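Local structure of DNA repair protein MmcB-related protein (Silicibacter pomeroyi, 3DNX) at residues R15-H23 with L102-I111. The protein is of unknown function but, as a member of the MmcB-like family in the PDDEXK nuclease clan, may take part in DNA repair. Sequence-based numbering, arbitrary orientation.
Sequences RLARGVARH and LIADAYDAEI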
loop_
_atom_site.group_PDB
_atom_site.type_symbol
_atom_site.label_atom_id
_atom_site.label_comp_id
_atom_site.label_asym_id
_atom_site.label_seq_id
_atom_site.Cartn_x
_atom_site.Cartn_y
_atom_site.Cartn_z
ATOM N N ARG A 15 18.621 6.441 5.877
ATOM C CA ARG A 15 19.581 5.468 5.375
ATOM C C ARG A 15 19.312 4.102 5.969
ATOM O O ARG A 15 19.188 3.122 5.248
ATOM C CB ARG A 15 21.004 5.946 5.697
ATOM C CG ARG A 15 21.546 7.023 4.737
ATOM C CD ARG A 15 22.976 7.387 5.088
ATOM N NE ARG A 15 23.661 8.107 4.015
ATOM C CZ ARG A 15 24.477 7.568 3.098
ATOM N NH1 ARG A 15 25.046 8.359 2.194
ATOM N NH2 ARG A 15 24.746 6.261 3.062
ATOM N N LEU A 16 19.233 4.043 7.296
ATOM C CA LEU A 16 18.927 2.793 7.983
ATOM C C LEU A 16 17.601 2.232 7.469
ATOM O O LEU A 16 17.525 1.050 7.176
ATOM C CB LEU A 16 18.871 2.976 9.513
ATOM C CG LEU A 16 20.147 3.437 10.229
ATOM C CD1 LEU A 16 19.854 3.829 11.696
ATOM C CD2 LEU A 16 21.174 2.338 10.165
ATOM N N ALA A 17 16.585 3.093 7.308
ATOM C CA ALA A 17 15.289 2.619 6.895
ATOM C C ALA A 17 15.339 2.007 5.469
ATOM O O ALA A 17 14.554 1.118 5.138
ATOM C CB ALA A 17 14.254 3.729 6.950
ATOM N N ARG A 18 16.196 2.563 4.623
ATOM C CA ARG A 18 16.393 1.989 3.263
ATOM C C ARG A 18 16.892 0.595 3.308
ATOM O O ARG A 18 16.332 -0.282 2.654
ATOM C CB ARG A 18 17.334 2.871 2.437
ATOM C CG ARG A 18 17.405 2.549 0.926
ATOM C CD ARG A 18 18.414 3.572 0.408
ATOM N NE ARG A 18 18.557 3.666 -1.011
ATOM C CZ ARG A 18 19.604 3.226 -1.700
ATOM N NH1 ARG A 18 19.622 3.431 -3.014
ATOM N NH2 ARG A 18 20.614 2.577 -1.113
ATOM N N GLY A 19 17.902 0.359 4.143
ATOM C CA GLY A 19 18.465 -0.983 4.304
ATOM C C GLY A 19 17.518 -1.931 4.940
ATOM O O GLY A 19 17.361 -3.077 4.484
ATOM N N VAL A 20 16.764 -1.443 5.935
ATOM C CA VAL A 20 15.745 -2.272 6.551
ATOM C C VAL A 20 14.677 -2.726 5.536
ATOM O O VAL A 20 14.299 -3.935 5.502
ATOM C CB VAL A 20 15.073 -1.543 7.787
ATOM C CG1 VAL A 20 13.896 -2.357 8.287
ATOM C CG2 VAL A 20 16.103 -1.319 8.918
ATOM N N ALA A 21 14.176 -1.762 4.748
ATOM C CA ALA A 21 13.157 -2.025 3.727
ATOM C C ALA A 21 13.639 -3.058 2.670
ATOM O O ALA A 21 12.858 -3.937 2.265
ATOM C CB ALA A 21 12.719 -0.749 3.073
ATOM N N ARG A 22 14.885 -2.923 2.236
ATOM C CA ARG A 22 15.493 -3.906 1.276
ATOM C C ARG A 22 15.440 -5.265 1.877
ATOM O O ARG A 22 15.032 -6.224 1.219
ATOM C CB ARG A 22 16.923 -3.545 0.930
ATOM C CG ARG A 22 17.054 -2.362 0.067
ATOM C CD ARG A 22 18.502 -1.939 -0.125
ATOM N NE ARG A 22 18.615 -0.993 -1.225
ATOM C CZ ARG A 22 19.663 -0.902 -2.042
ATOM N NH1 ARG A 22 20.762 -1.635 -1.870
ATOM N NH2 ARG A 22 19.642 -0.026 -3.018
ATOM N N HIS A 23 15.854 -5.380 3.160
ATOM C CA HIS A 23 15.969 -6.685 3.797
ATOM C C HIS A 23 14.617 -7.323 4.072
ATOM O O HIS A 23 14.426 -8.531 3.834
ATOM C CB HIS A 23 16.800 -6.580 5.111
ATOM C CG HIS A 23 17.110 -7.911 5.725
ATOM N ND1 HIS A 23 17.835 -8.877 5.064
ATOM C CD2 HIS A 23 16.714 -8.473 6.897
ATOM C CE1 HIS A 23 17.931 -9.944 5.825
ATOM N NE2 HIS A 23 17.254 -9.730 6.937
ATOM N N LEU A 102 18.160 -5.210 14.527
ATOM C CA LEU A 102 18.784 -5.313 13.228
ATOM C C LEU A 102 19.996 -4.429 13.204
ATOM O O LEU A 102 19.991 -3.340 13.781
ATOM C CB LEU A 102 17.857 -4.855 12.069
ATOM C CG LEU A 102 16.640 -5.708 11.711
ATOM C CD1 LEU A 102 15.522 -5.397 12.658
ATOM C CD2 LEU A 102 16.203 -5.428 10.317
ATOM N N ILE A 103 21.028 -4.898 12.527
ATOM C CA ILE A 103 22.132 -4.032 12.141
ATOM C C ILE A 103 21.964 -3.682 10.663
ATOM O O ILE A 103 21.805 -4.575 9.831
ATOM C CB ILE A 103 23.508 -4.705 12.371
ATOM C CG1 ILE A 103 23.654 -5.278 13.795
ATOM C CG2 ILE A 103 24.619 -3.743 12.008
ATOM C CD1 ILE A 103 23.682 -4.251 14.861
ATOM N N ALA A 104 21.972 -2.385 10.349
ATOM C CA ALA A 104 21.576 -1.889 9.042
ATOM C C ALA A 104 22.530 -0.794 8.563
ATOM O O ALA A 104 23.317 -0.225 9.353
ATOM C CB ALA A 104 20.124 -1.343 9.098
ATOM N N ASP A 105 22.479 -0.557 7.253
ATOM C CA ASP A 105 23.036 0.651 6.620
ATOM C C ASP A 105 22.148 0.999 5.434
ATOM O O ASP A 105 21.072 0.455 5.341
ATOM C CB ASP A 105 24.525 0.499 6.233
ATOM C CG ASP A 105 24.797 -0.599 5.187
ATOM O OD1 ASP A 105 23.898 -1.112 4.489
ATOM O OD2 ASP A 105 25.978 -0.957 5.040
ATOM N N ALA A 106 22.587 1.879 4.527
ATOM C CA ALA A 106 21.716 2.302 3.433
ATOM C C ALA A 106 21.471 1.188 2.444
ATOM O O ALA A 106 20.566 1.321 1.655
ATOM C CB ALA A 106 22.274 3.545 2.694
ATOM N N TYR A 107 22.236 0.090 2.499
ATOM C CA TYR A 107 22.219 -0.866 1.425
ATOM C C TYR A 107 21.642 -2.224 1.763
ATOM O O TYR A 107 21.306 -2.995 0.854
ATOM C CB TYR A 107 23.635 -1.065 0.918
ATOM C CG TYR A 107 24.274 0.259 0.577
ATOM C CD1 TYR A 107 23.881 0.941 -0.550
ATOM C CD2 TYR A 107 25.202 0.859 1.434
ATOM C CE1 TYR A 107 24.455 2.158 -0.900
ATOM C CE2 TYR A 107 25.766 2.091 1.116
ATOM C CZ TYR A 107 25.388 2.729 -0.060
ATOM O OH TYR A 107 25.908 3.947 -0.425
ATOM N N ASP A 108 21.545 -2.521 3.047
ATOM C CA ASP A 108 21.078 -3.841 3.510
ATOM C C ASP A 108 20.895 -3.826 5.015
ATOM O O ASP A 108 21.145 -2.816 5.664
ATOM C CB ASP A 108 22.063 -4.914 3.110
ATOM C CG ASP A 108 21.426 -6.324 2.969
ATOM O OD1 ASP A 108 20.240 -6.573 3.302
ATOM O OD2 ASP A 108 22.169 -7.182 2.514
ATOM N N ALA A 109 20.425 -4.944 5.567
ATOM C CA ALA A 109 20.263 -5.118 6.985
ATOM C C ALA A 109 20.261 -6.592 7.352
ATOM O O ALA A 109 20.101 -7.466 6.494
ATOM C CB ALA A 109 18.994 -4.447 7.480
ATOM N N GLU A 110 20.507 -6.894 8.627
ATOM C CA GLU A 110 20.355 -8.276 9.125
ATOM C C GLU A 110 19.732 -8.285 10.503
ATOM O O GLU A 110 20.021 -7.438 11.318
ATOM C CB GLU A 110 21.693 -9.020 9.136
ATOM C CG GLU A 110 22.758 -8.385 10.027
ATOM C CD GLU A 110 24.129 -9.049 9.955
ATOM O OE1 GLU A 110 24.323 -10.009 9.195
ATOM O OE2 GLU A 110 25.056 -8.579 10.673
ATOM N N ILE A 111 18.899 -9.252 10.792
ATOM C CA ILE A 111 18.325 -9.383 12.126
ATOM C C ILE A 111 19.388 -10.163 12.925
ATOM O O ILE A 111 19.815 -11.244 12.513
ATOM C CB ILE A 111 17.034 -10.175 12.112
ATOM C CG1 ILE A 111 15.965 -9.466 11.251
ATOM C CG2 ILE A 111 16.550 -10.450 13.546
ATOM C CD1 ILE A 111 14.707 -10.231 11.127
HETATM O O HOH W 1 25.029 3.900 4.903
HETATM O O HOH W 2 18.728 -8.603 2.524
#
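The imidazole of His23 faces the backbone of Ala109 and Glu110, with Ala109 O 3.0 Å above its plane and Glu110 CA on the same face, while a water at its edge links ND1 to Asp108 OD1. Arg22 lays its guanidinium over Arg18 NH2, and both arginines reach over to backbone carbonyls of the turn between strands 100-104 and 109-113. Arg18, with CG anti to the backbone N (chi1 -168°), sends NH2 to Ala106 O (3.0 Å) from above the carbonyl plane; Tyr107 CD1 meets the same guanidinium edge, the two planes nearly perpendicular. NH1 of Arg22 reaches Tyr107 O (3.1 Å), and its NE forms a salt bridge with Asp145 of the second subunit. With an alanine in place of Arg22, Tyr107 O would probably lose this donor and that Asp145 its salt-bridge partner. Gly19 CA sits 3.2 Å from Asp105 O, where a CB would clash, and Val20 CG2 packs on Ala104 CB. Asp105 OD1 accepts from Tyr107 N in an Asx turn. The hairpin at the sheet edge thus illustrates a division of labour: small residues bring helix 12-26 close, arginines satisfy turn carbonyls, and Arg22 adds a salt bridge to the second subunit.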